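PDB 6B2W: putative peptidyl-arginine deiminase family protein from Campylobacter jejuni subsp. jejuni serotype O:2, which probably hydrolyses agmatine to N-carbamoylputrescine, the agmatine deiminase step of polyamine biosynthesis. Local coordinates for residues Ser31-Tyr36 / Leu315-Ser320; Leu102-Phe107 / Glu135-Val140; Asp249-Pro254 / Lys295-Ala300. The protein carries 1 engineered substitution. All coordinates share one frame; numbering follows the deposited sequence.

Contact 1. Residues Ser31-Tyr36 / Leu315-Ser320; sequences SDWNPY and LRQNGS. With AG2 (agmatine), chain C.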
loop_
_atom_site.group_PDB
_atom_site.type_symbol
_atom_site.label_atom_id
_atom_site.label_comp_id
_atom_site.label_asym_id
_atom_site.label_seq_id
_atom_site.Cartn_x
_atom_site.Cartn_y
_atom_site.Cartn_z
ATOM N N SER A 31 18.253 8.949 -4.837
ATOM C CA SER A 31 17.056 9.003 -4.006
ATOM C C SER A 31 17.438 9.388 -2.582
ATOM O O SER A 31 18.622 9.465 -2.255
ATOM C CB SER A 31 16.336 7.651 -4.015
ATOM O OG SER A 31 17.177 6.614 -3.540
ATOM N N ASP A 32 16.431 9.618 -1.741
ATOM C CA ASP A 32 16.646 9.911 -0.318
ATOM C C ASP A 32 17.230 8.722 0.465
ATOM O O ASP A 32 17.559 8.857 1.646
ATOM C CB ASP A 32 15.334 10.366 0.338
ATOM C CG ASP A 32 14.877 11.742 -0.141
ATOM O OD1 ASP A 32 15.673 12.449 -0.795
ATOM O OD2 ASP A 32 13.719 12.124 0.148
ATOM N N TRP A 33 17.360 7.568 -0.192
ATOM C CA TRP A 33 17.978 6.386 0.409
ATOM C C TRP A 33 19.510 6.431 0.452
ATOM O O TRP A 33 20.133 5.525 0.998
ATOM C CB TRP A 33 17.553 5.127 -0.360
ATOM C CG TRP A 33 16.098 4.795 -0.242
ATOM C CD1 TRP A 33 15.152 4.883 -1.223
ATOM C CD2 TRP A 33 15.424 4.310 0.922
ATOM N NE1 TRP A 33 13.930 4.486 -0.740
ATOM C CE2 TRP A 33 14.067 4.131 0.575
ATOM C CE3 TRP A 33 15.833 4.014 2.228
ATOM C CZ2 TRP A 33 13.117 3.667 1.485
ATOM C CZ3 TRP A 33 14.887 3.554 3.133
ATOM C CH2 TRP A 33 13.544 3.383 2.754
ATOM N N ASN A 34 20.113 7.473 -0.117
ATOM C CA ASN A 34 21.571 7.538 -0.305
ATOM C C ASN A 34 22.446 7.260 0.933
ATOM O O ASN A 34 23.406 6.495 0.837
ATOM C CB ASN A 34 21.966 8.891 -0.904
ATOM C CG ASN A 34 23.444 8.979 -1.212
ATOM O OD1 ASN A 34 24.226 9.504 -0.414
ATOM N ND2 ASN A 34 23.844 8.444 -2.361
ATOM N N PRO A 35 22.126 7.879 2.088
ATOM C CA PRO A 35 22.988 7.723 3.274
ATOM C C PRO A 35 23.048 6.307 3.860
ATOM O O PRO A 35 23.914 6.024 4.694
ATOM C CB PRO A 35 22.367 8.685 4.300
ATOM C CG PRO A 35 21.430 9.555 3.533
ATOM C CD PRO A 35 20.962 8.733 2.376
ATOM N N TYR A 36 22.125 5.443 3.445
ATOM C CA TYR A 36 22.126 4.037 3.840
ATOM C C TYR A 36 21.547 3.204 2.700
ATOM O O TYR A 36 20.654 2.379 2.894
ATOM C CB TYR A 36 21.331 3.850 5.138
ATOM C CG TYR A 36 20.227 4.865 5.331
ATOM C CD1 TYR A 36 19.057 4.807 4.579
ATOM C CD2 TYR A 36 20.353 5.887 6.271
ATOM C CE1 TYR A 36 18.045 5.737 4.759
ATOM C CE2 TYR A 36 19.346 6.821 6.458
ATOM C CZ TYR A 36 18.195 6.742 5.701
ATOM O OH TYR A 36 17.198 7.671 5.887
ATOM N N LEU A 315 11.502 1.996 7.483
ATOM C CA LEU A 315 10.914 3.024 8.345
ATOM C C LEU A 315 11.717 4.329 8.410
ATOM O O LEU A 315 11.179 5.359 8.818
ATOM C CB LEU A 315 10.723 2.487 9.766
ATOM C CG LEU A 315 9.869 1.235 9.986
ATOM C CD1 LEU A 315 9.872 0.886 11.466
ATOM C CD2 LEU A 315 8.448 1.443 9.489
ATOM N N ARG A 316 12.990 4.301 8.019
ATOM C CA ARG A 316 13.816 5.517 8.040
ATOM C C ARG A 316 13.301 6.575 7.062
ATOM O O ARG A 316 13.496 7.774 7.275
ATOM C CB ARG A 316 15.278 5.192 7.742
ATOM C CG ARG A 316 15.948 4.375 8.835
ATOM C CD ARG A 316 17.396 4.072 8.492
ATOM N NE ARG A 316 17.925 2.941 9.256
ATOM C CZ ARG A 316 19.113 2.375 9.046
ATOM N NH1 ARG A 316 19.920 2.828 8.091
ATOM N NH2 ARG A 316 19.500 1.348 9.796
ATOM N N GLN A 317 12.644 6.124 5.996
ATOM C CA GLN A 317 11.970 7.023 5.067
ATOM C C GLN A 317 10.444 6.921 5.203
ATOM O O GLN A 317 9.711 7.201 4.257
ATOM C CB GLN A 317 12.438 6.738 3.637
ATOM C CG GLN A 317 13.894 7.107 3.382
ATOM C CD GLN A 317 14.163 8.602 3.483
ATOM O OE1 GLN A 317 13.272 9.424 3.268
ATOM N NE2 GLN A 317 15.401 8.958 3.814
ATOM N N ASN A 318 9.990 6.513 6.390
ATOM C CA ASN A 318 8.589 6.630 6.834
ATOM C C ASN A 318 7.525 5.769 6.132
ATOM O O ASN A 318 6.331 6.072 6.200
ATOM C CB ASN A 318 8.178 8.106 6.835
ATOM C CG ASN A 318 9.144 8.969 7.625
ATOM O OD1 ASN A 318 9.550 8.606 8.728
ATOM N ND2 ASN A 318 9.523 10.107 7.065
ATOM N N GLY A 319 7.955 4.687 5.492
ATOM C CA GLY A 319 7.031 3.694 4.936
ATOM C C GLY A 319 7.453 2.291 5.334
ATOM O O GLY A 319 8.453 2.114 6.023
ATOM N N SER A 320 6.677 1.295 4.920
ATOM C CA SER A 320 7.024 -0.101 5.164
ATOM C C SER A 320 6.753 -0.946 3.912
ATOM O O SER A 320 6.771 -0.419 2.799
ATOM C CB SER A 320 6.275 -0.618 6.392
ATOM O OG SER A 320 6.812 -1.845 6.845
HETATM N N AG2 C . 9.719 10.037 1.870
HETATM C CA AG2 C . 8.554 9.968 2.759
HETATM C CB AG2 C . 7.450 9.097 2.156
HETATM C CG AG2 C . 6.898 8.115 3.196
HETATM C CD AG2 C . 6.159 6.977 2.495
HETATM N NE AG2 C . 4.728 6.996 2.832
HETATM C CZ AG2 C . 3.848 6.092 2.386
HETATM N NH1 AG2 C . 2.569 6.170 2.736
HETATM N NH2 AG2 C . 4.226 5.109 1.569
#

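Contact 2. Residues Leu102-Phe107 / Glu135-Val140; sequences LKALDF and EELKKV. With K (potassium ion), chain D.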
loop_
_atom_site.group_PDB
_atom_site.type_symbol
_atom_site.label_atom_id
_atom_site.label_comp_id
_atom_site.label_asym_id
_atom_site.label_seq_id
_atom_site.Cartn_x
_atom_site.Cartn_y
_atom_site.Cartn_z
ATOM N N LEU A 102 -9.760 -6.320 -17.035
ATOM C CA LEU A 102 -8.873 -5.559 -16.175
ATOM C C LEU A 102 -8.460 -4.276 -16.884
ATOM O O LEU A 102 -8.162 -4.272 -18.081
ATOM C CB LEU A 102 -7.651 -6.386 -15.771
ATOM C CG LEU A 102 -7.925 -7.464 -14.719
ATOM C CD1 LEU A 102 -6.782 -8.462 -14.649
ATOM C CD2 LEU A 102 -8.160 -6.835 -13.355
ATOM N N LYS A 103 -8.481 -3.186 -16.130
ATOM C CA LYS A 103 -8.141 -1.868 -16.632
ATOM C C LYS A 103 -7.402 -1.160 -15.505
ATOM O O LYS A 103 -7.822 -1.225 -14.343
ATOM C CB LYS A 103 -9.420 -1.115 -17.008
ATOM C CG LYS A 103 -9.219 0.225 -17.701
ATOM C CD LYS A 103 -8.888 0.084 -19.181
ATOM C CE LYS A 103 -9.109 1.405 -19.911
ATOM N NZ LYS A 103 -8.280 1.544 -21.143
ATOM N N ALA A 104 -6.292 -0.513 -15.843
ATOM C CA ALA A 104 -5.443 0.145 -14.852
ATOM C C ALA A 104 -5.704 1.645 -14.830
ATOM O O ALA A 104 -5.778 2.279 -15.883
ATOM C CB ALA A 104 -3.979 -0.131 -15.153
ATOM N N LEU A 105 -5.838 2.208 -13.631
ATOM C CA LEU A 105 -6.062 3.643 -13.468
ATOM C C LEU A 105 -4.764 4.367 -13.121
ATOM O O LEU A 105 -3.949 3.854 -12.354
ATOM C CB LEU A 105 -7.109 3.903 -12.384
ATOM C CG LEU A 105 -8.463 3.201 -12.541
ATOM C CD1 LEU A 105 -9.443 3.715 -11.498
ATOM C CD2 LEU A 105 -9.034 3.387 -13.938
ATOM N N ASP A 106 -4.592 5.560 -13.693
ATOM C CA ASP A 106 -3.392 6.378 -13.516
ATOM C C ASP A 106 -3.766 7.721 -12.881
ATOM O O ASP A 106 -3.970 8.719 -13.576
ATOM C CB ASP A 106 -2.701 6.587 -14.874
ATOM C CG ASP A 106 -1.348 7.283 -14.762
ATOM O OD1 ASP A 106 -0.680 7.158 -13.710
ATOM O OD2 ASP A 106 -0.940 7.957 -15.736
ATOM N N PHE A 107 -3.858 7.726 -11.553
ATOM C CA PHE A 107 -4.131 8.941 -10.792
ATOM C C PHE A 107 -2.902 9.828 -10.757
ATOM O O PHE A 107 -1.777 9.349 -10.915
ATOM C CB PHE A 107 -4.532 8.603 -9.357
ATOM C CG PHE A 107 -5.840 7.884 -9.249
ATOM C CD1 PHE A 107 -7.032 8.590 -9.208
ATOM C CD2 PHE A 107 -5.882 6.498 -9.193
ATOM C CE1 PHE A 107 -8.243 7.929 -9.112
ATOM C CE2 PHE A 107 -7.089 5.831 -9.095
ATOM C CZ PHE A 107 -8.271 6.548 -9.055
ATOM N N GLU A 135 -0.342 -1.477 -23.340
ATOM C CA GLU A 135 -1.697 -1.595 -22.837
ATOM C C GLU A 135 -2.198 -0.199 -22.497
ATOM O O GLU A 135 -1.475 0.591 -21.894
ATOM C CB GLU A 135 -1.682 -2.499 -21.597
ATOM C CG GLU A 135 -2.925 -2.476 -20.718
ATOM C CD GLU A 135 -2.782 -3.369 -19.493
ATOM O OE1 GLU A 135 -2.224 -4.482 -19.623
ATOM O OE2 GLU A 135 -3.230 -2.966 -18.398
ATOM N N GLU A 136 -3.433 0.099 -22.887
ATOM C CA GLU A 136 -3.999 1.429 -22.676
ATOM C C GLU A 136 -4.140 1.687 -21.175
ATOM O O GLU A 136 -4.309 0.756 -20.388
ATOM C CB GLU A 136 -5.354 1.575 -23.384
ATOM C CG GLU A 136 -5.620 2.962 -23.958
ATOM C CD GLU A 136 -5.170 3.102 -25.403
ATOM O OE1 GLU A 136 -5.674 2.338 -26.256
ATOM O OE2 GLU A 136 -4.325 3.978 -25.690
ATOM N N LEU A 137 -4.058 2.955 -20.794
ATOM C CA LEU A 137 -4.012 3.349 -19.397
ATOM C C LEU A 137 -5.002 4.489 -19.191
ATOM O O LEU A 137 -4.974 5.470 -19.933
ATOM C CB LEU A 137 -2.586 3.794 -19.067
ATOM C CG LEU A 137 -2.194 4.142 -17.631
ATOM C CD1 LEU A 137 -2.324 2.947 -16.697
ATOM C CD2 LEU A 137 -0.769 4.680 -17.610
ATOM N N LYS A 138 -5.888 4.359 -18.208
ATOM C CA LYS A 138 -6.915 5.377 -17.980
ATOM C C LYS A 138 -6.395 6.507 -17.090
ATOM O O LYS A 138 -6.191 6.316 -15.890
ATOM C CB LYS A 138 -8.174 4.757 -17.365
ATOM C CG LYS A 138 -9.414 5.630 -17.519
ATOM C CD LYS A 138 -10.587 5.137 -16.682
ATOM C CE LYS A 138 -11.207 3.869 -17.245
ATOM N NZ LYS A 138 -12.198 4.170 -18.316
ATOM N N LYS A 139 -6.176 7.677 -17.689
ATOM C CA LYS A 139 -5.808 8.874 -16.937
ATOM C C LYS A 139 -7.007 9.345 -16.133
ATOM O O LYS A 139 -8.100 9.504 -16.678
ATOM C CB LYS A 139 -5.365 9.996 -17.876
ATOM C CG LYS A 139 -4.058 9.731 -18.600
ATOM C CD LYS A 139 -2.861 9.959 -17.689
ATOM C CE LYS A 139 -1.557 9.569 -18.371
ATOM N NZ LYS A 139 -1.415 8.093 -18.532
ATOM N N VAL A 140 -6.800 9.544 -14.836
ATOM C CA VAL A 140 -7.830 10.101 -13.966
ATOM C C VAL A 140 -7.291 11.399 -13.387
ATOM O O VAL A 140 -6.255 11.412 -12.717
ATOM C CB VAL A 140 -8.226 9.124 -12.843
ATOM C CG1 VAL A 140 -9.301 9.729 -11.953
ATOM C CG2 VAL A 140 -8.726 7.819 -13.438
HETATM K K K D . 0.471 8.957 -12.172
HETATM O O HOH W 1 -5.296 -0.787 -18.458
HETATM O O HOH W 2 3.103 6.924 -12.406
#

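Contact 3. Residues Asp249-Pro254 / Lys295-Ala300; sequences DLLELP and KRLSKA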
loop_
_atom_site.group_PDB
_atom_site.type_symbol
_atom_site.label_atom_id
_atom_site.label_comp_id
_atom_site.label_asym_id
_atom_site.label_seq_id
_atom_site.Cartn_x
_atom_site.Cartn_y
_atom_site.Cartn_z
ATOM N N ASP A 249 -15.875 -8.090 11.494
ATOM C CA ASP A 249 -15.022 -8.731 12.496
ATOM C C ASP A 249 -13.676 -8.010 12.553
ATOM O O ASP A 249 -13.205 -7.483 11.541
ATOM C CB ASP A 249 -14.810 -10.213 12.166
ATOM C CG ASP A 249 -16.055 -11.057 12.406
ATOM O OD1 ASP A 249 -16.928 -10.638 13.199
ATOM O OD2 ASP A 249 -16.155 -12.148 11.805
ATOM N N LEU A 250 -13.067 -7.984 13.736
ATOM C CA LEU A 250 -11.845 -7.215 13.951
ATOM C C LEU A 250 -10.707 -8.077 14.503
ATOM O O LEU A 250 -10.921 -8.940 15.354
ATOM C CB LEU A 250 -12.123 -6.034 14.886
ATOM C CG LEU A 250 -13.228 -5.052 14.467
ATOM C CD1 LEU A 250 -13.363 -3.944 15.499
ATOM C CD2 LEU A 250 -12.990 -4.446 13.091
ATOM N N LEU A 251 -9.500 -7.829 13.992
ATOM C CA LEU A 251 -8.282 -8.515 14.423
ATOM C C LEU A 251 -7.275 -7.440 14.808
ATOM O O LEU A 251 -7.022 -6.524 14.030
ATOM C CB LEU A 251 -7.740 -9.390 13.288
ATOM C CG LEU A 251 -6.639 -10.405 13.622
ATOM C CD1 LEU A 251 -6.668 -11.575 12.649
ATOM C CD2 LEU A 251 -5.260 -9.760 13.632
ATOM N N GLU A 252 -6.707 -7.539 16.007
ATOM C CA GLU A 252 -5.882 -6.456 16.547
ATOM C C GLU A 252 -4.390 -6.634 16.250
ATOM O O GLU A 252 -3.836 -7.723 16.406
ATOM C CB GLU A 252 -6.135 -6.294 18.049
ATOM C CG GLU A 252 -7.547 -5.801 18.349
ATOM C CD GLU A 252 -7.757 -5.361 19.788
ATOM O OE1 GLU A 252 -7.036 -5.847 20.689
ATOM O OE2 GLU A 252 -8.654 -4.522 20.015
ATOM N N LEU A 253 -3.760 -5.547 15.810
ATOM C CA LEU A 253 -2.341 -5.523 15.457
ATOM C C LEU A 253 -1.606 -4.549 16.384
ATOM O O LEU A 253 -1.349 -3.403 16.005
ATOM C CB LEU A 253 -2.171 -5.091 13.997
ATOM C CG LEU A 253 -2.848 -5.973 12.945
ATOM C CD1 LEU A 253 -2.847 -5.285 11.592
ATOM C CD2 LEU A 253 -2.167 -7.330 12.856
ATOM N N PRO A 254 -1.272 -4.997 17.612
ATOM C CA PRO A 254 -0.611 -4.095 18.559
ATOM C C PRO A 254 0.718 -3.576 18.024
ATOM O O PRO A 254 1.547 -4.362 17.572
ATOM C CB PRO A 254 -0.393 -4.975 19.798
ATOM C CG PRO A 254 -0.428 -6.372 19.290
ATOM C CD PRO A 254 -1.421 -6.354 18.167
ATOM N N LYS A 295 0.993 -14.993 14.361
ATOM C CA LYS A 295 0.122 -16.091 14.782
ATOM C C LYS A 295 -1.358 -15.751 14.587
ATOM O O LYS A 295 -2.131 -16.582 14.111
ATOM C CB LYS A 295 0.396 -16.482 16.243
ATOM C CG LYS A 295 1.796 -17.043 16.458
ATOM C CD LYS A 295 1.908 -17.948 17.676
ATOM C CE LYS A 295 1.962 -17.179 18.985
ATOM N NZ LYS A 295 2.630 -17.980 20.056
ATOM N N ARG A 296 -1.738 -14.526 14.948
ATOM C CA ARG A 296 -3.125 -14.069 14.807
ATOM C C ARG A 296 -3.578 -14.079 13.350
ATOM O O ARG A 296 -4.610 -14.671 13.010
ATOM C CB ARG A 296 -3.300 -12.658 15.382
ATOM C CG ARG A 296 -3.537 -12.627 16.878
ATOM C CD ARG A 296 -3.690 -11.205 17.400
ATOM N NE ARG A 296 -3.587 -11.161 18.858
ATOM C CZ ARG A 296 -3.581 -10.051 19.591
ATOM N NH1 ARG A 296 -3.675 -8.856 19.019
ATOM N NH2 ARG A 296 -3.479 -10.138 20.914
ATOM N N LEU A 297 -2.801 -13.414 12.501
ATOM C CA LEU A 297 -3.110 -13.320 11.081
ATOM C C LEU A 297 -3.103 -14.690 10.422
ATOM O O LEU A 297 -3.975 -14.997 9.611
ATOM C CB LEU A 297 -2.117 -12.386 10.375
ATOM C CG LEU A 297 -2.230 -10.903 10.752
ATOM C CD1 LEU A 297 -1.005 -10.126 10.292
ATOM C CD2 LEU A 297 -3.503 -10.298 10.177
ATOM N N SER A 298 -2.118 -15.510 10.781
ATOM C CA SER A 298 -1.991 -16.853 10.229
ATOM C C SER A 298 -3.198 -17.718 10.573
ATOM O O SER A 298 -3.702 -18.444 9.722
ATOM C CB SER A 298 -0.706 -17.513 10.733
ATOM O OG SER A 298 -0.561 -18.820 10.217
ATOM N N LYS A 299 -3.670 -17.633 11.811
ATOM C CA LYS A 299 -4.830 -18.423 12.225
ATOM C C LYS A 299 -6.093 -17.923 11.527
ATOM O O LYS A 299 -6.997 -18.708 11.229
ATOM C CB LYS A 299 -5.018 -18.395 13.748
ATOM C CG LYS A 299 -5.563 -19.703 14.313
ATOM C CD LYS A 299 -6.356 -19.512 15.601
ATOM C CE LYS A 299 -5.507 -18.964 16.742
ATOM N NZ LYS A 299 -6.351 -18.254 17.747
ATOM N N ALA A 300 -6.149 -16.619 11.269
ATOM C CA ALA A 300 -7.286 -16.008 10.587
ATOM C C ALA A 300 -7.268 -16.213 9.064
ATOM O O ALA A 300 -8.291 -16.015 8.408
ATOM C CB ALA A 300 -7.350 -14.527 10.916
HETATM O O HOH W 3 -4.231 -6.904 21.150
#

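Contact 1. Residues Ser31-Tyr36 / Leu315-Ser320
Arg316 and Gln317, consecutive in the chain, lay their aliphatic stems on two different aromatic rings, those of Tyr36 and Trp33 respectively. Arg316 CD stands over the centre of the Tyr36 ring, 3.9 Å from its centroid in a CH-pi contact. The extended arginine then slides past the tyrosine in the opposite direction, and its guanidinium ends upright on the ring, the two planes 85° apart. Arg316 CZ lies 4.9 Å from the Tyr36 centroid, a cation-pi arrangement over the face, while Tyr36 CB meets Arg316 NH1 at the guanidinium edge, 3.4 Å away. Gln317 CG lies 3.6 Å from the centroid of the six-membered ring of Trp33, again over a face, with CB beside it above CH2. A bend at chi2 (-65°) then turns the amide back toward Tyr36, whose OH accepts a weak bond from Gln317 NE2 of 3.0 Å. The same NE2 comes close to Asp32 O, but at too poor an angle to bond. The indole itself is tied down elsewhere, its NE1 being hydrogen-bonded to Thr86.

Behind these side chains the 315-320 loop lines the agmatine pocket. Gln317 O is 3.1 Å from CG of the ligand, so the backbone borders its aliphatic chain, and the Asn318 side chain is fixed by Asp203 and Arg264. The aromatic residues thus probably serve as a second shell, backing a loop that touches the substrate directly.

Tyr36 is the N-cap residue of helix 37-52, and Glu39 of that helix forms a long, weak ion pair with Arg316. The two loops leave strands 19-25 and 305-310; the later one leads on to strand 326-329, which pairs antiparallel with strand 19-25.

Contact 2. Residues Leu102-Phe107 / Glu135-Val140
Asp106 and Lys139 are neighbours on two adjacent parallel strands, their side chains lying alongside and pointing the same way. From the backbone outward, Asp106 CB packs 3.7 Å from Leu137 CG. CG stands anti to the backbone N (chi1 -173°), carrying the carboxylate alongside Leu137, with Asp106 OD2 near Leu137 CD2. Asp106 OD1 binds the potassium ion at 2.6 Å and accepts a hydrogen bond from Asn125. Asp106 OD2 takes the salt bridge from Lys139 NZ, 2.8 Å away; the ammonium arrives on the anti side, 15° out of the carboxylate plane, after the lysine has folded at chi2 and chi4. Gripped at both oxygens, the carboxylate is probably held in a fixed rotation, and the cations beside it would probably stabilise its negative charge. Phe107 O adds a second protein ligand to potassium at 2.6 Å, and Asn122 and a more distant water also coordinate it.

The backbones are joined by bonds from Lys138 N to Ala104 O (3.1 Å), Asp106 N to Lys138 O (2.8 Å) and Val140 N to Asp106 O (3.2 Å). Earlier, a water links Ala104 N to Glu135 OE2 and Glu136 O; Glu135 OE1 is salt-bridged to Arg328. On the sheet face away from Asp106, Leu105 CD2 runs beside the Lys138 stem, whose NZ pairs with Glu98, and Val140 CG1 touches Phe107 CE1 at 3.5 Å.

Helix 124-131 covers Ala104 and Leu137 and lies between the strands in sequence; parallel strands joined through helices make this a beta-alpha-beta crossover, with the potassium site at its Asp106 face.

Contact 3. Residues Asp249-Pro254 / Lys295-Ala300
Leu251 and Arg296 mark the closest backbone approach, 7.6 Å between CA atoms, of strand 249-254 and helix 295-300. The two segments run nearly antiparallel, at 155°, with axes 9.3 Å apart. This is a helix packed against a sheet in an alpha/beta layer: strand 249-254 is an outermost strand of the sheet it forms with 212-216 and 219-224, and helix 289-300 lies against it. Such small sheets with helices alongside are the building blocks of the propeller known from guanidino-group modifying enzymes.

Leu251 makes most of the apolar contact. With its CG anti to the backbone N (chi1 -168°), it reaches into the depression between successive turns of the helix. There Leu251 CD1 touches Ala300 CB at 3.5 Å and lies over the Arg296 carbonyl, while Leu251 CD2 meets Leu297 CD2 at 3.9 Å and also brushes Arg296 CB. Farther along the strand, Leu253 crosses Leu297 at about a right angle, with Leu253 CD2 to Leu297 CD1 at 4.0 Å; Ile293, one turn earlier in the helix, extends this apolar contact to Leu253 and Pro254.

Toward the Pro254 end of the strand the contact becomes polar. Arg296 stretches its chain fully from CG to NE and brings NH1 over the strand, where it donates to Glu252 O at 2.9 Å. The acceptor lies in the guanidinium plane, yet the donor sits 51° above the carbonyl plane. Pro254 CD comes against the same nitrogen obliquely. The Glu252 carboxylate pairs through OE2 with Lys240 on helix 233-244, and its OE1 reaches the arginine indirectly: one water gives a hydrogen to Glu252 OE1 at 3.0 Å and accepts one from Arg296 NH1 at 2.9 Å.

Overall arrangement
The three contacts lie in separate parts of the fold, with centres 28 to 34 Å apart, none touching another. Contact 1 joins segments whose nearest ends are 279 positions apart and so brings the early and late parts of the chain together; contacts 2 and 3 follow one another inside that loop. Each inner contact belongs to its own sheet, 102-107 and 135-140 in one, 249-254 in another, and they stand on opposite sides of the chain's centre, their nearest atoms about 24 Å apart. Contact 1 alone contains agmatine-pocket residues, whereas contact 2 holds the potassium site and contact 3 packs a helix against the edge strand of its sheet, consistent with a propeller built round the substrate.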